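Uroporphyrinogen-III synthetase (Pseudomonas syringae pv. tomato, PDB 3RE1) probably catalyses the cyclisation of the linear tetrapyrrole hydroxymethylbilane to the macrocycle uroporphyrinogen III, with release of water, in porphyrin biosynthesis. Local coordinates at residues A[28-33]-A[38-43]; A[223-228]-A[252-257]; A[230-235]-A[241-246]. One frame throughout, in Å; residues are numbered along the deposited sequence.

Interaction 1: A[28-33]-A[38-43]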
ATOM      1  N   ALA A  28       6.682  13.766   0.399  1.00 58.06           N
ATOM      2  CA  ALA A  28       7.864  13.389  -0.371  1.00 56.26           C
ATOM      3  C   ALA A  28       7.534  13.318  -1.838  1.00 59.45           C
ATOM      4  O   ALA A  28       8.305  13.771  -2.689  1.00 62.18           O
ATOM      5  CB  ALA A  28       8.384  12.049   0.083  1.00 53.14           C
ATOM      6  N   LEU A  29       6.383  12.721  -2.132  1.00 62.17           N
ATOM      7  CA  LEU A  29       5.913  12.621  -3.495  1.00 62.10           C
ATOM      8  C   LEU A  29       5.756  14.033  -4.025  1.00 63.26           C
ATOM      9  O   LEU A  29       6.088  14.322  -5.175  1.00 64.72           O
ATOM     10  CB  LEU A  29       4.575  11.883  -3.553  1.00 59.85           C
ATOM     11  CG  LEU A  29       3.992  11.663  -4.956  1.00 64.72           C
ATOM     12  CD1 LEU A  29       4.984  10.946  -5.838  1.00 66.33           C
ATOM     13  CD2 LEU A  29       2.707  10.852  -4.910  1.00 70.29           C
ATOM     14  N   ALA A  30       5.243  14.907  -3.168  1.00 62.53           N
ATOM     15  CA  ALA A  30       5.005  16.299  -3.527  1.00 66.56           C
ATOM     16  C   ALA A  30       6.314  16.928  -3.956  1.00 70.74           C
ATOM     17  O   ALA A  30       6.357  17.653  -4.951  1.00 73.55           O
ATOM     18  CB  ALA A  30       4.420  17.056  -2.360  1.00 62.10           C
ATOM     19  N   ARG A  31       7.376  16.624  -3.207  1.00 71.63           N
ATOM     20  CA  ARG A  31       8.717  17.093  -3.512  1.00 70.96           C
ATOM     21  C   ARG A  31       9.194  16.602  -4.894  1.00 72.96           C
ATOM     22  O   ARG A  31       9.395  17.411  -5.801  1.00 72.79           O
ATOM     23  CB  ARG A  31       9.686  16.637  -2.415  1.00 74.31           C
ATOM     24  CG  ARG A  31      10.973  17.450  -2.340  1.00 75.98           C
ATOM     25  CD  ARG A  31      10.728  18.846  -1.742  1.00 80.92           C
ATOM     26  NE  ARG A  31      10.299  18.776  -0.342  1.00 81.01           N
ATOM     27  CZ  ARG A  31      11.126  18.620   0.697  1.00 81.46           C
ATOM     28  NH1 ARG A  31      12.446  18.518   0.511  1.00 76.15           N
ATOM     29  NH2 ARG A  31      10.629  18.557   1.928  1.00 75.68           N
ATOM     30  N   VAL A  32       9.371  15.290  -5.062  1.00 72.17           N
ATOM     31  CA  VAL A  32       9.890  14.772  -6.330  1.00 71.14           C
ATOM     32  C   VAL A  32       9.066  15.263  -7.512  1.00 73.82           C
ATOM     33  O   VAL A  32       9.581  15.405  -8.628  1.00 75.43           O
ATOM     34  CB  VAL A  32       9.950  13.237  -6.357  1.00 68.83           C
ATOM     35  CG1 VAL A  32       8.726  12.649  -5.666  1.00 69.44           C
ATOM     36  CG2 VAL A  32      10.040  12.765  -7.817  1.00 65.02           C
ATOM     37  N   LEU A  33       7.788  15.529  -7.261  1.00 74.05           N
ATOM     38  CA  LEU A  33       6.898  16.034  -8.290  1.00 73.46           C
ATOM     39  C   LEU A  33       7.229  17.509  -8.531  1.00 74.43           C
ATOM     40  O   LEU A  33       7.381  17.945  -9.674  1.00 76.28           O
ATOM     41  CB  LEU A  33       5.437  15.856  -7.844  1.00 74.27           C
ATOM     42  CG  LEU A  33       4.438  15.033  -8.683  1.00 72.95           C
ATOM     43  CD1 LEU A  33       5.054  13.749  -9.222  1.00 71.73           C
ATOM     44  CD2 LEU A  33       3.218  14.712  -7.824  1.00 67.93           C
ATOM     45  N   ILE A  38       5.860  20.016 -11.767  1.00 68.97           N
ATOM     46  CA  ILE A  38       4.445  19.668 -11.645  1.00 63.83           C
ATOM     47  C   ILE A  38       3.931  20.044 -10.255  1.00 62.25           C
ATOM     48  O   ILE A  38       4.482  19.618  -9.229  1.00 62.06           O
ATOM     49  CB  ILE A  38       4.202  18.151 -11.863  1.00 64.13           C
ATOM     50  CG1 ILE A  38       4.790  17.685 -13.192  1.00 61.98           C
ATOM     51  CG2 ILE A  38       2.713  17.858 -11.883  1.00 66.83           C
ATOM     52  CD1 ILE A  38       4.207  18.222 -14.459  1.00 45.63           C
ATOM     53  N   PHE A  39       2.870  20.841 -10.225  1.00 58.79           N
ATOM     54  CA  PHE A  39       2.264  21.256  -8.956  1.00 53.45           C
ATOM     55  C   PHE A  39       1.415  20.130  -8.406  1.00 49.22           C
ATOM     56  O   PHE A  39       1.024  19.233  -9.137  1.00 53.76           O
ATOM     57  CB  PHE A  39       1.398  22.507  -9.169  1.00 49.00           C
ATOM     58  CG  PHE A  39       0.618  22.926  -7.949  1.00 46.48           C
ATOM     59  CD1 PHE A  39       1.226  23.661  -6.932  1.00 52.93           C
ATOM     60  CD2 PHE A  39      -0.726  22.579  -7.814  1.00 43.62           C
ATOM     61  CE1 PHE A  39       0.495  24.061  -5.798  1.00 53.38           C
ATOM     62  CE2 PHE A  39      -1.469  22.962  -6.696  1.00 33.03           C
ATOM     63  CZ  PHE A  39      -0.856  23.708  -5.683  1.00 48.84           C
ATOM     64  N   SER A  40       1.118  20.179  -7.120  1.00 46.63           N
ATOM     65  CA  SER A  40       0.236  19.204  -6.514  1.00 50.06           C
ATOM     66  C   SER A  40      -0.232  19.736  -5.179  1.00 48.05           C
ATOM     67  O   SER A  40       0.399  20.595  -4.593  1.00 54.53           O
ATOM     68  CB  SER A  40       0.967  17.870  -6.313  1.00 52.92           C
ATOM     69  OG  SER A  40       1.942  17.971  -5.291  1.00 55.38           O
ATOM     70  N   SER A  41      -1.348  19.237  -4.697  1.00 51.75           N
ATOM     71  CA  SER A  41      -1.814  19.588  -3.377  1.00 51.26           C
ATOM     72  C   SER A  41      -2.162  18.287  -2.668  1.00 54.95           C
ATOM     73  O   SER A  41      -2.788  17.393  -3.243  1.00 55.63           O
ATOM     74  CB  SER A  41      -3.040  20.464  -3.466  1.00 54.09           C
ATOM     75  OG  SER A  41      -3.627  20.598  -2.176  1.00 59.82           O
ATOM     76  N   SER A  42      -1.768  18.181  -1.410  1.00 53.53           N
ATOM     77  CA  SER A  42      -2.000  16.961  -0.710  1.00 51.99           C
ATOM     78  C   SER A  42      -3.154  17.037   0.250  1.00 51.62           C
ATOM     79  O   SER A  42      -3.225  17.921   1.086  1.00 51.78           O
ATOM     80  CB  SER A  42      -0.727  16.531   0.001  1.00 53.19           C
ATOM     81  OG  SER A  42       0.283  16.259  -0.964  1.00 56.56           O
ATOM     82  N   LEU A  43      -4.066  16.088   0.090  1.00 55.81           N
ATOM     83  CA  LEU A  43      -5.189  15.878   0.995  1.00 58.40           C
ATOM     84  C   LEU A  43      -5.146  14.391   1.440  1.00 62.28           C
ATOM     85  O   LEU A  43      -5.740  13.530   0.786  1.00 59.54           O
ATOM     86  CB  LEU A  43      -6.506  16.180   0.278  1.00 55.96           C
ATOM     87  CG  LEU A  43      -7.770  15.777   1.040  1.00 54.97           C
ATOM     88  CD1 LEU A  43      -7.961  16.693   2.227  1.00 61.70           C
ATOM     89  CD2 LEU A  43      -8.965  15.857   0.149  1.00 57.70           C
TER

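Interaction 2: A[223-228]-A[252-257]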
ATOM      1  N   PRO A 223      -8.909  12.925 -14.840  1.00 42.67           N
ATOM      2  CA  PRO A 223      -7.997  11.792 -14.947  1.00 44.13           C
ATOM      3  C   PRO A 223      -7.745  11.212 -13.587  1.00 42.94           C
ATOM      4  O   PRO A 223      -7.399  11.935 -12.661  1.00 45.60           O
ATOM      5  CB  PRO A 223      -6.735  12.405 -15.531  1.00 44.19           C
ATOM      6  CG  PRO A 223      -7.299  13.498 -16.435  1.00 51.22           C
ATOM      7  CD  PRO A 223      -8.416  14.096 -15.583  1.00 47.62           C
ATOM      8  N   LEU A 224      -7.919   9.902 -13.467  1.00 43.30           N
ATOM      9  CA  LEU A 224      -7.685   9.242 -12.206  1.00 42.79           C
ATOM     10  C   LEU A 224      -6.518   8.270 -12.313  1.00 41.31           C
ATOM     11  O   LEU A 224      -6.592   7.286 -13.061  1.00 40.33           O
ATOM     12  CB  LEU A 224      -8.961   8.532 -11.744  1.00 39.28           C
ATOM     13  CG  LEU A 224      -8.824   7.633 -10.514  1.00 39.63           C
ATOM     14  CD1 LEU A 224      -8.441   8.460  -9.312  1.00 30.49           C
ATOM     15  CD2 LEU A 224     -10.118   6.857 -10.304  1.00 22.10           C
ATOM     16  N   PHE A 225      -5.469   8.531 -11.540  1.00 40.93           N
ATOM     17  CA  PHE A 225      -4.260   7.707 -11.549  1.00 40.97           C
ATOM     18  C   PHE A 225      -4.224   6.612 -10.446  1.00 40.63           C
ATOM     19  O   PHE A 225      -3.945   6.876  -9.265  1.00 36.77           O
ATOM     20  CB  PHE A 225      -3.028   8.616 -11.434  1.00 43.83           C
ATOM     21  CG  PHE A 225      -2.838   9.523 -12.615  1.00 43.38           C
ATOM     22  CD1 PHE A 225      -3.536  10.722 -12.700  1.00 40.95           C
ATOM     23  CD2 PHE A 225      -1.998   9.147 -13.674  1.00 41.19           C
ATOM     24  CE1 PHE A 225      -3.396  11.543 -13.813  1.00 38.82           C
ATOM     25  CE2 PHE A 225      -1.847   9.938 -14.783  1.00 36.38           C
ATOM     26  CZ  PHE A 225      -2.543  11.156 -14.862  1.00 40.24           C
ATOM     27  N   VAL A 226      -4.528   5.385 -10.857  1.00 35.96           N
ATOM     28  CA  VAL A 226      -4.608   4.252  -9.957  1.00 31.73           C
ATOM     29  C   VAL A 226      -3.331   3.429  -9.999  1.00 32.25           C
ATOM     30  O   VAL A 226      -2.692   3.313 -11.051  1.00 33.84           O
ATOM     31  CB  VAL A 226      -5.793   3.367 -10.331  1.00 33.38           C
ATOM     32  CG1 VAL A 226      -6.987   4.256 -10.485  1.00 36.56           C
ATOM     33  CG2 VAL A 226      -5.512   2.576 -11.630  1.00 25.85           C
ATOM     34  N   PRO A 227      -2.954   2.830  -8.863  1.00 32.64           N
ATOM     35  CA  PRO A 227      -1.724   2.060  -8.736  1.00 32.62           C
ATOM     36  C   PRO A 227      -1.727   0.719  -9.459  1.00 39.85           C
ATOM     37  O   PRO A 227      -0.653   0.220  -9.814  1.00 43.29           O
ATOM     38  CB  PRO A 227      -1.609   1.839  -7.219  1.00 34.56           C
ATOM     39  CG  PRO A 227      -2.595   2.766  -6.593  1.00 37.02           C
ATOM     40  CD  PRO A 227      -3.690   2.838  -7.589  1.00 36.37           C
ATOM     41  N   SER A 228      -2.906   0.126  -9.686  1.00 41.70           N
ATOM     42  CA  SER A 228      -2.952  -1.203 -10.298  1.00 38.09           C
ATOM     43  C   SER A 228      -4.269  -1.555 -10.981  1.00 36.73           C
ATOM     44  O   SER A 228      -5.243  -0.819 -10.874  1.00 37.09           O
ATOM     45  CB  SER A 228      -2.636  -2.238  -9.234  1.00 34.72           C
ATOM     46  OG  SER A 228      -3.640  -2.211  -8.220  1.00 36.83           O
ATOM     47  N   ALA A 252       8.071   7.357  -9.790  1.00 61.94           N
ATOM     48  CA  ALA A 252       8.431   7.123 -11.180  1.00 62.63           C
ATOM     49  C   ALA A 252       7.229   6.680 -11.983  1.00 63.61           C
ATOM     50  O   ALA A 252       6.775   7.400 -12.868  1.00 63.17           O
ATOM     51  CB  ALA A 252       9.529   6.091 -11.273  1.00 62.90           C
ATOM     52  N   ALA A 253       6.701   5.503 -11.650  1.00 65.63           N
ATOM     53  CA  ALA A 253       5.574   4.920 -12.392  1.00 64.61           C
ATOM     54  C   ALA A 253       4.484   5.961 -12.678  1.00 62.71           C
ATOM     55  O   ALA A 253       3.728   5.848 -13.656  1.00 54.28           O
ATOM     56  CB  ALA A 253       5.002   3.714 -11.635  1.00 64.18           C
ATOM     57  N   LEU A 254       4.434   6.986 -11.831  1.00 60.04           N
ATOM     58  CA  LEU A 254       3.496   8.085 -12.013  1.00 63.37           C
ATOM     59  C   LEU A 254       3.959   9.048 -13.094  1.00 64.43           C
ATOM     60  O   LEU A 254       3.204   9.379 -14.015  1.00 66.48           O
ATOM     61  CB  LEU A 254       3.278   8.836 -10.696  1.00 62.85           C
ATOM     62  CG  LEU A 254       2.245   9.954 -10.739  1.00 58.35           C
ATOM     63  CD1 LEU A 254       0.961   9.457 -11.425  1.00 64.11           C
ATOM     64  CD2 LEU A 254       1.964  10.416  -9.321  1.00 61.61           C
ATOM     65  N   LEU A 255       5.197   9.508 -12.983  1.00 63.21           N
ATOM     66  CA  LEU A 255       5.728  10.414 -13.984  1.00 62.93           C
ATOM     67  C   LEU A 255       5.617   9.729 -15.341  1.00 64.31           C
ATOM     68  O   LEU A 255       5.205  10.357 -16.327  1.00 66.97           O
ATOM     69  CB  LEU A 255       7.180  10.764 -13.677  1.00 62.73           C
ATOM     70  CG  LEU A 255       7.433  11.217 -12.234  1.00 62.34           C
ATOM     71  CD1 LEU A 255       8.905  11.387 -12.003  1.00 60.56           C
ATOM     72  CD2 LEU A 255       6.694  12.505 -11.945  1.00 63.03           C
ATOM     73  N   ALA A 256       5.955   8.439 -15.388  1.00 60.01           N
ATOM     74  CA  ALA A 256       5.870   7.685 -16.623  1.00 58.42           C
ATOM     75  C   ALA A 256       4.450   7.710 -17.157  1.00 61.86           C
ATOM     76  O   ALA A 256       4.235   7.690 -18.384  1.00 63.59           O
ATOM     77  CB  ALA A 256       6.328   6.262 -16.410  1.00 59.70           C
ATOM     78  N   ALA A 257       3.477   7.767 -16.246  1.00 61.79           N
ATOM     79  CA  ALA A 257       2.074   7.769 -16.656  1.00 66.83           C
ATOM     80  C   ALA A 257       1.633   9.137 -17.148  1.00 68.62           C
ATOM     81  O   ALA A 257       0.884   9.239 -18.128  1.00 72.96           O
ATOM     82  CB  ALA A 257       1.176   7.299 -15.530  1.00 67.54           C
TER

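Interaction 3: A[230-235]-A[241-246]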
ATOM      1  N   ARG A 230      -6.236  -3.917 -10.278  1.00 29.05           N
ATOM      2  CA  ARG A 230      -7.168  -4.176  -9.186  1.00 25.25           C
ATOM      3  C   ARG A 230      -7.891  -2.899  -8.799  1.00 25.07           C
ATOM      4  O   ARG A 230      -9.116  -2.877  -8.692  1.00 34.25           O
ATOM      5  CB  ARG A 230      -6.397  -4.743  -7.993  1.00 19.97           C
ATOM      6  CG  ARG A 230      -7.236  -5.021  -6.768  1.00 27.07           C
ATOM      7  CD  ARG A 230      -6.411  -5.861  -5.790  1.00 31.61           C
ATOM      8  NE  ARG A 230      -7.285  -6.725  -5.023  1.00 43.73           N
ATOM      9  CZ  ARG A 230      -7.095  -8.028  -4.850  1.00 46.73           C
ATOM     10  NH1 ARG A 230      -6.040  -8.647  -5.382  1.00 37.97           N
ATOM     11  NH2 ARG A 230      -7.971  -8.708  -4.120  1.00 53.21           N
ATOM     12  N   VAL A 231      -7.122  -1.832  -8.609  1.00 26.88           N
ATOM     13  CA  VAL A 231      -7.652  -0.545  -8.214  1.00 22.81           C
ATOM     14  C   VAL A 231      -8.378   0.088  -9.383  1.00 26.90           C
ATOM     15  O   VAL A 231      -9.411   0.749  -9.191  1.00 23.82           O
ATOM     16  CB  VAL A 231      -6.542   0.383  -7.712  1.00 25.91           C
ATOM     17  CG1 VAL A 231      -7.092   1.805  -7.414  1.00 16.01           C
ATOM     18  CG2 VAL A 231      -5.939  -0.225  -6.465  1.00 28.17           C
ATOM     19  N   ALA A 232      -7.866  -0.143 -10.591  1.00 23.47           N
ATOM     20  CA  ALA A 232      -8.512   0.375 -11.782  1.00 27.84           C
ATOM     21  C   ALA A 232      -9.948  -0.157 -11.844  1.00 28.44           C
ATOM     22  O   ALA A 232     -10.884   0.579 -12.189  1.00 28.45           O
ATOM     23  CB  ALA A 232      -7.757  -0.062 -13.020  1.00 29.85           C
ATOM     24  N   SER A 233     -10.111  -1.435 -11.489  1.00 26.31           N
ATOM     25  CA  SER A 233     -11.414  -2.087 -11.567  1.00 25.74           C
ATOM     26  C   SER A 233     -12.382  -1.549 -10.496  1.00 28.35           C
ATOM     27  O   SER A 233     -13.543  -1.436 -10.755  1.00 26.62           O
ATOM     28  CB  SER A 233     -11.273  -3.615 -11.489  1.00 29.58           C
ATOM     29  OG  SER A 233     -12.540  -4.222 -11.309  1.00 29.83           O
ATOM     30  N   LEU A 234     -11.894  -1.183  -9.311  1.00 32.96           N
ATOM     31  CA  LEU A 234     -12.794  -0.624  -8.304  1.00 37.31           C
ATOM     32  C   LEU A 234     -13.300   0.718  -8.765  1.00 41.35           C
ATOM     33  O   LEU A 234     -14.427   1.091  -8.455  1.00 40.24           O
ATOM     34  CB  LEU A 234     -12.091  -0.419  -6.959  1.00 39.13           C
ATOM     35  CG  LEU A 234     -11.641  -1.617  -6.101  1.00 39.78           C
ATOM     36  CD1 LEU A 234     -10.765  -1.119  -4.966  1.00 32.69           C
ATOM     37  CD2 LEU A 234     -12.847  -2.374  -5.562  1.00 35.09           C
ATOM     38  N   ALA A 235     -12.462   1.439  -9.509  1.00 43.89           N
ATOM     39  CA  ALA A 235     -12.812   2.781  -9.996  1.00 43.86           C
ATOM     40  C   ALA A 235     -13.784   2.748 -11.140  1.00 41.46           C
ATOM     41  O   ALA A 235     -14.676   3.560 -11.177  1.00 36.04           O
ATOM     42  CB  ALA A 235     -11.564   3.542 -10.419  1.00 39.36           C
ATOM     43  N   ARG A 241     -14.552   7.707 -15.474  1.00 41.55           N
ATOM     44  CA  ARG A 241     -14.510   7.537 -16.929  1.00 43.96           C
ATOM     45  C   ARG A 241     -13.106   7.611 -17.558  1.00 44.44           C
ATOM     46  O   ARG A 241     -12.919   7.253 -18.717  1.00 46.07           O
ATOM     47  CB  ARG A 241     -15.418   8.558 -17.597  1.00 39.59           C
ATOM     48  CG  ARG A 241     -16.794   8.680 -16.982  1.00 36.62           C
ATOM     49  CD  ARG A 241     -17.388  10.078 -17.271  1.00 34.91           C
ATOM     50  NE  ARG A 241     -18.212  10.512 -16.149  1.00 45.34           N
ATOM     51  CZ  ARG A 241     -18.331  11.771 -15.737  1.00 52.15           C
ATOM     52  NH1 ARG A 241     -17.677  12.739 -16.364  1.00 47.05           N
ATOM     53  NH2 ARG A 241     -19.105  12.062 -14.690  1.00 51.88           N
ATOM     54  N   ASN A 242     -12.130   8.095 -16.804  1.00 47.27           N
ATOM     55  CA  ASN A 242     -10.776   8.241 -17.327  1.00 48.25           C
ATOM     56  C   ASN A 242      -9.763   7.662 -16.340  1.00 47.98           C
ATOM     57  O   ASN A 242      -9.096   8.395 -15.633  1.00 46.80           O
ATOM     58  CB  ASN A 242     -10.467   9.718 -17.626  1.00 43.70           C
ATOM     59  CG  ASN A 242      -9.137   9.894 -18.374  1.00 56.14           C
ATOM     60  OD1 ASN A 242      -8.559   8.905 -18.846  1.00 58.83           O
ATOM     61  ND2 ASN A 242      -8.630  11.144 -18.462  1.00 48.25           N
ATOM     62  N   VAL A 243      -9.672   6.339 -16.296  1.00 48.33           N
ATOM     63  CA  VAL A 243      -8.808   5.664 -15.351  1.00 51.62           C
ATOM     64  C   VAL A 243      -7.442   5.381 -15.948  1.00 51.51           C
ATOM     65  O   VAL A 243      -7.328   4.724 -16.977  1.00 53.96           O
ATOM     66  CB  VAL A 243      -9.430   4.358 -14.856  1.00 52.77           C
ATOM     67  CG1 VAL A 243      -8.501   3.690 -13.823  1.00 50.00           C
ATOM     68  CG2 VAL A 243     -10.825   4.647 -14.277  1.00 50.47           C
ATOM     69  N   ILE A 244      -6.411   5.883 -15.282  1.00 50.11           N
ATOM     70  CA  ILE A 244      -5.054   5.735 -15.769  1.00 51.46           C
ATOM     71  C   ILE A 244      -4.307   4.788 -14.875  1.00 52.38           C
ATOM     72  O   ILE A 244      -4.042   5.091 -13.715  1.00 52.37           O
ATOM     73  CB  ILE A 244      -4.315   7.117 -15.835  1.00 55.43           C
ATOM     74  CG1 ILE A 244      -5.060   8.057 -16.813  1.00 52.47           C
ATOM     75  CG2 ILE A 244      -2.835   6.917 -16.218  1.00 48.50           C
ATOM     76  CD1 ILE A 244      -6.304   8.694 -16.241  1.00 45.63           C
ATOM     77  N   ASP A 245      -3.970   3.637 -15.436  1.00 55.75           N
ATOM     78  CA  ASP A 245      -3.281   2.584 -14.703  1.00 60.27           C
ATOM     79  C   ASP A 245      -1.760   2.850 -14.709  1.00 61.20           C
ATOM     80  O   ASP A 245      -1.163   2.957 -15.774  1.00 63.35           O
ATOM     81  CB  ASP A 245      -3.617   1.224 -15.351  1.00 60.07           C
ATOM     82  CG  ASP A 245      -3.143   0.015 -14.518  1.00 68.47           C
ATOM     83  OD1 ASP A 245      -2.018   0.051 -13.922  1.00 61.97           O
ATOM     84  OD2 ASP A 245      -3.910  -0.990 -14.481  1.00 71.44           O
ATOM     85  N   CYS A 246      -1.161   2.985 -13.526  1.00 61.38           N
ATOM     86  CA  CYS A 246       0.287   3.154 -13.372  1.00 64.97           C
ATOM     87  C   CYS A 246       0.830   1.810 -12.871  1.00 67.45           C
ATOM     88  O   CYS A 246       0.130   1.074 -12.157  1.00 71.70           O
ATOM     89  CB  CYS A 246       0.595   4.226 -12.320  1.00 63.79           C
ATOM     90  SG  CYS A 246      -0.406   5.756 -12.402  1.00 71.38           S
TER

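Interaction 1: A[28-33]-A[38-43]
L33 and I38 meet where helix 23-34 gives way to strand 39-42, and S40 continues the contact two residues along the strand. The helix runs almost exactly antiparallel to the strand, at 172°, with the two short axes 8.2 Å apart. At the turn the join is polar: the backbone N of I38 donates to the carbonyl O of L33 at 3.3 Å, a weak bond bent to 144°. Around it each CB lies against the other residue's carbonyl. CB of L33 is 4.1 Å from the carbonyl O of I38, and CB of I38 comes within 3.9 Å of the L33 O. The apolar meeting of the two side chains is looser, L33 CG to I38 CB at 4.5 Å. Only the root of the isoleucine takes part, since the end of its side chain leads away from the helix. Further out on L33, the CD2 methyl touches CB of S40 at 4.2 Å, a contact between carbon atoms although one of the residues is a serine. The hydroxyl of S40 stands between its own backbone N and carbonyl carbon (chi1 70°), and this rotation brings OG against the helix at A30. There it reaches CB of A30 at 3.9 Å and is equally near the CA, so the oxygen meets hydrocarbon rather than a polar partner within 28-33. Strand 16-19, helix 23-34 and strand 39-42 form a beta-alpha-beta unit, in which strand 39-42 lies beside strand 16-19 at one border of a five-stranded parallel sheet. L19 of the adjacent strand 16-19 lies against S40 and S42, S41 OG, on the other face, is hydrogen-bonded to R188 NE, and helix 251-260 packs against L33 through L255.

Interaction 2: A[223-228]-A[252-257]
F225, in the middle of strand 224-226, reaches across to L254 and A257 on helix 251-260, and its side chain makes the whole of the strand's side of this contact. The side chain leaves the backbone with CG anti to the carbonyl carbon (chi1 -65°), which directs the ring at the helix. Its CB already lies 4.1 Å from CD1 of L254. One atom on, CG is at 4.0 Å from that same methyl, and CD2 makes the tightest approach to it, 3.7 Å. From CD2 the contact passes to the next turn of the helix: CB of A257 is 4.1 Å from CD2. The CE2 atom also lies 4.1 Å from A257 CB, a methyl that sits at the ring edge, near its plane. L254 holds its CG anti to the backbone N (chi1 -176°), and its end comes nearer to the strand than its CB direction suggests; the leucine and phenylalanine side chains cross at about a right angle. All three residues are buried, and the phenylalanine side chain also packs on V198 and I244 of the flanking strands. L224 and V226 point instead to helix 229-238. A parallel strand that feeds one helix layer with its central residue and the opposite layer with its neighbours is the pattern of a three-layer alpha/beta sandwich, here with the 2-1-3-4-5 strand order of flavodoxin-like domains.

Interaction 3: A[230-235]-A[241-246]
A232 and D245 bring their CA atoms to within 6.4 Å where helix 229-238 runs back along strand 243-245, antiparallel at 174° and with the short axes 8.7 Å apart. V243 carries most of the strand's side, using its two methyls on two sites of the helix. With CG1 anti to the backbone N (chi1 -178°), that branch settles on A232, 3.9 Å from both its CA and its CB. The other branch, CG2, meets CB of A235 at 4.1 Å, one helical turn further on. The valine thus straddles two alanines that face the strand from the same side of the helix. D245 completes the contact on its solvent-exposed side: its OD2 bends in to 4.2 Å from CB of A232, while the carboxylate has no polar partner on the helix segment. F205 of helix 202-205 packs on A235, and V226 of the neighbouring strand 224-226 lies against A232. No hydrogen bond or salt bridge spans the two segments, so this contact depends on close hydrocarbon packing, which the small alanines permit, and the carboxylate of D245, probably charged, stays at its border.

Along the chain interaction 1 closes first; interaction 3 then lies nested inside the loop that interaction 2 closes. All three reach one five-stranded parallel sheet, interactions 1 and 3 at its two outermost strands, with centres about 21 Å apart and no touch. Interaction 2 joins them. Its centre lies about 13 Å from that of interaction 1, where L255 CD2 meets L33 CD1 at 3.4 Å, and about 10 Å from that of interaction 3, through the neighbouring strands 224-226 and 243-245. Helices 23-34 and 251-260 pack together on one face and helix 229-238 covers the other, so this domain combines residues from both ends of the chain.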